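Local coordinates for import inner membrane translocase subunit TIM21 mitochondrial (Saccharomyces cerevisiae, PDB 2CIU), which helps move transit-peptide-bearing proteins across the mitochondrial inner membrane, as a TIM23-complex subunit keeping the TOM and TIM23 complexes in close contact, at residues D23-L28 and E38-Y43; Y106-V109 and K113-Y116. One frame throughout, in Å; residues are numbered along the deposited sequence.

Contact 1: residues D23-L28 and E38-Y43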
# COMPACT_ATOMS: atom_id res chain seq x y z
N ASP A 23 -1.28 -6.50 12.54
CA ASP A 23 -0.33 -5.48 13.00
C ASP A 23 -0.68 -4.10 12.45
O ASP A 23 -0.60 -3.11 13.17
CB ASP A 23 1.10 -5.84 12.58
CG ASP A 23 1.69 -6.95 13.44
OD1 ASP A 23 1.42 -6.98 14.66
OD2 ASP A 23 2.45 -7.78 12.90
N ILE A 24 -1.05 -4.04 11.17
CA ILE A 24 -1.40 -2.76 10.56
C ILE A 24 -2.67 -2.19 11.20
O ILE A 24 -2.75 -0.99 11.47
CB ILE A 24 -1.63 -2.89 9.03
CG1 ILE A 24 -0.34 -3.35 8.34
CG2 ILE A 24 -2.09 -1.55 8.46
CD1 ILE A 24 0.81 -2.40 8.54
N ARG A 25 -3.64 -3.06 11.45
CA ARG A 25 -4.88 -2.59 12.07
C ARG A 25 -4.56 -2.00 13.44
O ARG A 25 -5.18 -1.04 13.87
CB ARG A 25 -5.89 -3.73 12.22
CG ARG A 25 -6.41 -4.26 10.89
CD ARG A 25 -7.60 -5.20 11.11
NE ARG A 25 -8.80 -4.47 11.53
CZ ARG A 25 -9.63 -3.85 10.70
NH1 ARG A 25 -9.42 -3.87 9.39
NH2 ARG A 25 -10.68 -3.20 11.18
N SER A 26 -3.58 -2.58 14.13
CA SER A 26 -3.18 -2.09 15.44
C SER A 26 -2.51 -0.72 15.30
O SER A 26 -2.75 0.17 16.11
CB SER A 26 -2.22 -3.08 16.11
OG SER A 26 -1.85 -2.63 17.40
N LEU A 27 -1.66 -0.57 14.28
CA LEU A 27 -0.99 0.71 14.06
C LEU A 27 -2.01 1.80 13.73
O LEU A 27 -1.81 2.97 14.06
CB LEU A 27 0.03 0.59 12.91
CG LEU A 27 1.21 -0.36 13.14
CD1 LEU A 27 2.12 -0.35 11.90
CD2 LEU A 27 1.99 0.04 14.37
N LEU A 28 -3.10 1.41 13.07
CA LEU A 28 -4.14 2.36 12.70
C LEU A 28 -5.10 2.60 13.87
O LEU A 28 -5.99 3.43 13.77
CB LEU A 28 -4.93 1.85 11.50
CG LEU A 28 -4.23 1.89 10.14
CD1 LEU A 28 -5.05 1.09 9.13
CD2 LEU A 28 -4.06 3.33 9.69
N GLU A 38 -13.70 -2.44 12.72
CA GLU A 38 -13.94 -1.15 12.12
C GLU A 38 -13.84 -1.24 10.60
O GLU A 38 -12.97 -1.94 10.06
CB GLU A 38 -12.92 -0.12 12.62
CG GLU A 38 -13.09 1.27 12.00
CD GLU A 38 -12.08 2.29 12.51
OE1 GLU A 38 -11.41 2.03 13.52
OE2 GLU A 38 -11.98 3.36 11.89
N ARG A 39 -14.74 -0.55 9.91
CA ARG A 39 -14.73 -0.53 8.46
C ARG A 39 -13.76 0.57 8.03
O ARG A 39 -14.07 1.75 8.13
CB ARG A 39 -16.13 -0.23 7.91
CG ARG A 39 -17.11 -1.36 8.14
CD ARG A 39 -18.46 -1.06 7.50
NE ARG A 39 -19.18 0.00 8.19
CZ ARG A 39 -19.76 -0.14 9.38
NH1 ARG A 39 -19.71 -1.31 10.01
NH2 ARG A 39 -20.40 0.88 9.94
N LEU A 40 -12.59 0.17 7.56
CA LEU A 40 -11.59 1.13 7.11
C LEU A 40 -11.97 1.73 5.76
O LEU A 40 -12.78 1.17 5.02
CB LEU A 40 -10.22 0.45 7.03
CG LEU A 40 -9.62 -0.02 8.35
CD1 LEU A 40 -8.29 -0.72 8.10
CD2 LEU A 40 -9.43 1.17 9.28
N LYS A 41 -11.36 2.87 5.46
CA LYS A 41 -11.60 3.60 4.23
C LYS A 41 -10.28 3.68 3.45
O LYS A 41 -9.22 3.72 4.07
CB LYS A 41 -12.09 5.00 4.59
CG LYS A 41 -12.41 5.90 3.42
CD LYS A 41 -12.89 7.25 3.94
CE LYS A 41 -13.32 8.16 2.82
NZ LYS A 41 -13.95 9.40 3.38
N ALA A 42 -10.36 3.67 2.13
CA ALA A 42 -9.16 3.74 1.30
C ALA A 42 -9.38 4.63 0.09
O ALA A 42 -10.49 4.74 -0.43
CB ALA A 42 -8.75 2.32 0.84
N TYR A 43 -8.31 5.28 -0.36
CA TYR A 43 -8.37 6.17 -1.50
C TYR A 43 -6.97 6.41 -2.01
O TYR A 43 -6.00 5.99 -1.37
CB TYR A 43 -9.06 7.50 -1.14
CG TYR A 43 -8.71 8.05 0.23
CD1 TYR A 43 -7.46 8.62 0.48
CD2 TYR A 43 -9.63 7.97 1.29
CE1 TYR A 43 -7.13 9.10 1.74
CE2 TYR A 43 -9.29 8.44 2.57
CZ TYR A 43 -8.03 9.00 2.78
OH TYR A 43 -7.66 9.45 4.03
O HOH W 1 -11.67 -2.74 7.43
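Arg25 of helix 22-27 meets Glu38 and Leu40, which lie just ahead of strand 41-48, and it offers them different parts of its guanidinium. The edge does the polar work: Arg25 NH2 donates to the backbone O of Glu38 at 2.8 Å, with an angle of 155° at the hydrogen. The acceptor lies almost in the guanidinium plane, and NH2 in turn sits in the carbonyl plane on a lone pair. The arginine chain gets there by a bend at chi3 (71°), which swings its end over to 38-43 although the side chain does not set out in that direction.

A water completes the join. It accepts from Arg25 NH1 and from Leu40 N and donates to Glu38 O at 3.0 Å, giving that carbonyl two donors. Leu40 comes in obliquely to the group, its CD1 3.6 Å from Arg25 NH1. The same methyl touches Leu28 CD1 at 3.9 Å, methyl against methyl, where the helix has just ended.

Glu38 does not pair its carboxylate with Arg25, whose NH2 stays 5.8 Å from OE1. Its extended chain carries the carboxylate instead to the backbone N atoms of Lys81 and Asp31. Asp32 forms a salt bridge with Arg25 NE and also accepts from Glu38 N, while Glu19 O takes a further bond from Arg25 NH1. These partners on several sides fix the rotation of the buried guanidinium, and Asp32 probably offsets its charge.

The example illustrates how a helix arginine can tie a loop by its main chain: in the intermembrane-space domain of Tim21 it joins the second of two helices to the segment entering a strand of the antiparallel sheet, an alpha+beta arrangement consistent with membership of the NTF2 clan.

Contact 2: residues Y106-V109 and K113-Y116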
# COMPACT_ATOMS: atom_id res chain seq x y z
N TYR A 106 5.09 -1.48 1.76
CA TYR A 106 5.20 -1.05 3.14
C TYR A 106 4.12 -0.04 3.47
O TYR A 106 3.46 0.52 2.59
CB TYR A 106 6.61 -0.51 3.45
CG TYR A 106 7.01 0.76 2.72
CD1 TYR A 106 6.54 2.01 3.13
CD2 TYR A 106 7.86 0.70 1.61
CE1 TYR A 106 6.92 3.18 2.46
CE2 TYR A 106 8.23 1.86 0.93
CZ TYR A 106 7.76 3.09 1.35
OH TYR A 106 8.11 4.22 0.65
N VAL A 107 3.93 0.17 4.76
CA VAL A 107 2.91 1.07 5.25
C VAL A 107 3.49 2.02 6.26
O VAL A 107 4.15 1.59 7.21
CB VAL A 107 1.78 0.28 5.94
CG1 VAL A 107 0.70 1.24 6.41
CG2 VAL A 107 1.22 -0.75 4.99
N ASP A 108 3.26 3.31 6.03
CA ASP A 108 3.74 4.34 6.93
C ASP A 108 2.59 4.98 7.69
O ASP A 108 1.73 5.62 7.08
CB ASP A 108 4.45 5.47 6.15
CG ASP A 108 5.84 5.08 5.67
OD1 ASP A 108 6.46 4.17 6.24
OD2 ASP A 108 6.32 5.73 4.71
N VAL A 109 2.58 4.82 9.01
CA VAL A 109 1.56 5.43 9.87
C VAL A 109 2.33 6.44 10.72
O VAL A 109 3.36 6.10 11.32
CB VAL A 109 0.90 4.40 10.79
CG1 VAL A 109 -0.11 5.11 11.69
CG2 VAL A 109 0.22 3.31 9.96
N LYS A 113 6.87 2.90 13.29
CA LYS A 113 7.96 2.47 12.44
C LYS A 113 7.37 1.96 11.13
O LYS A 113 6.30 1.33 11.13
CB LYS A 113 8.74 1.34 13.12
CG LYS A 113 9.93 0.85 12.31
CD LYS A 113 10.79 -0.10 13.13
CE LYS A 113 12.05 -0.47 12.37
NZ LYS A 113 12.94 -1.36 13.18
N ARG A 114 8.05 2.24 10.03
CA ARG A 114 7.59 1.78 8.73
C ARG A 114 7.41 0.27 8.81
O ARG A 114 8.30 -0.45 9.27
CB ARG A 114 8.62 2.13 7.65
CG ARG A 114 8.37 1.48 6.32
CD ARG A 114 9.25 2.13 5.26
NE ARG A 114 8.88 3.52 5.04
CZ ARG A 114 9.55 4.35 4.25
NH1 ARG A 114 10.64 3.91 3.61
NH2 ARG A 114 9.12 5.59 4.06
N TYR A 115 6.25 -0.21 8.35
CA TYR A 115 5.93 -1.63 8.40
C TYR A 115 5.94 -2.29 7.04
O TYR A 115 5.16 -1.93 6.16
CB TYR A 115 4.56 -1.80 9.06
CG TYR A 115 4.24 -3.22 9.44
CD1 TYR A 115 4.37 -3.65 10.76
CD2 TYR A 115 3.83 -4.15 8.48
CE1 TYR A 115 4.11 -4.96 11.12
CE2 TYR A 115 3.56 -5.46 8.83
CZ TYR A 115 3.70 -5.86 10.14
OH TYR A 115 3.43 -7.17 10.47
N TYR A 116 6.81 -3.27 6.85
CA TYR A 116 6.88 -3.97 5.57
C TYR A 116 5.98 -5.20 5.51
O TYR A 116 6.12 -6.13 6.30
CB TYR A 116 8.32 -4.39 5.27
CG TYR A 116 9.18 -3.26 4.74
CD1 TYR A 116 9.36 -3.10 3.37
CD2 TYR A 116 9.75 -2.33 5.61
CE1 TYR A 116 10.11 -2.03 2.87
CE2 TYR A 116 10.50 -1.26 5.11
CZ TYR A 116 10.67 -1.12 3.74
OH TYR A 116 11.37 -0.04 3.24
O HOH W 2 4.12 2.59 9.89
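Arg114 lies flat on the ring of Tyr106 while its edge holds Asp108. The bidentate salt bridge is side-on: Arg114 NE donates to Asp108 OD1 at 2.8 Å and Arg114 NH2 to Asp108 OD2 at 2.9 Å, each oxygen using its syn lone pair. The two groups are nearly coplanar, OD1 in the guanidinium plane and OD2 tilted from it, and the pairing helps to hold the cation over the tyrosine. Arg114 CZ stands off-centre above the ring, 3.9 Å from the Tyr106 centroid, and CD lies over the same face in a CH-pi contact. Arg114 manages both by bending at chi3 (-66°).

Tyr106 CB sits over the centre of the Tyr116 ring, 3.8 Å from its centroid, and the two tyrosines run side by side, rings oblique. With an alanine at Tyr106, CB could still cover Tyr116, but the guanidinium would probably lose its aromatic floor and a gap is likely to open beside Tyr116 CE1.

Backbone pairing sets this register. Tyr106 and Tyr116 form a non-hydrogen-bonded pair, which puts their side chains on one face; next to it Val107 and Tyr115 are hydrogen-bonded, N to O in both directions, and a water links Val107 O, Val109 N and Lys113 O. On its other flank strand 101-108 pairs with strand 84-92, whose His88 ring meets Tyr106. The whole is a beta hairpin at the edge of the antiparallel sheet.

How the contacts relate
Contact 1 is buried and joins a helix to a loop at the start of strand 41-48, with a guanidinium that bonds backbone carbonyls as well as an aspartate, and a leucine pair beside it. Contact 2, partly exposed, pairs two strands of a hairpin; there the arginine lies on a tyrosine and meets a carboxylate. They adjoin at the hairpin face bearing Val107 and Tyr115: Ile24 CD1 lies 3.5 Å from Tyr115 CD2, and Asp23 OD2 probably accepts a hydrogen bond from Tyr115 OH at 2.7 Å. Helix 22-27 meets the hairpin through Asp23, Ile24 and Leu27 and, with the residue after it, 38-43 through Arg25 and Leu28, spanning from the entry to strand 41-48 to the hairpin.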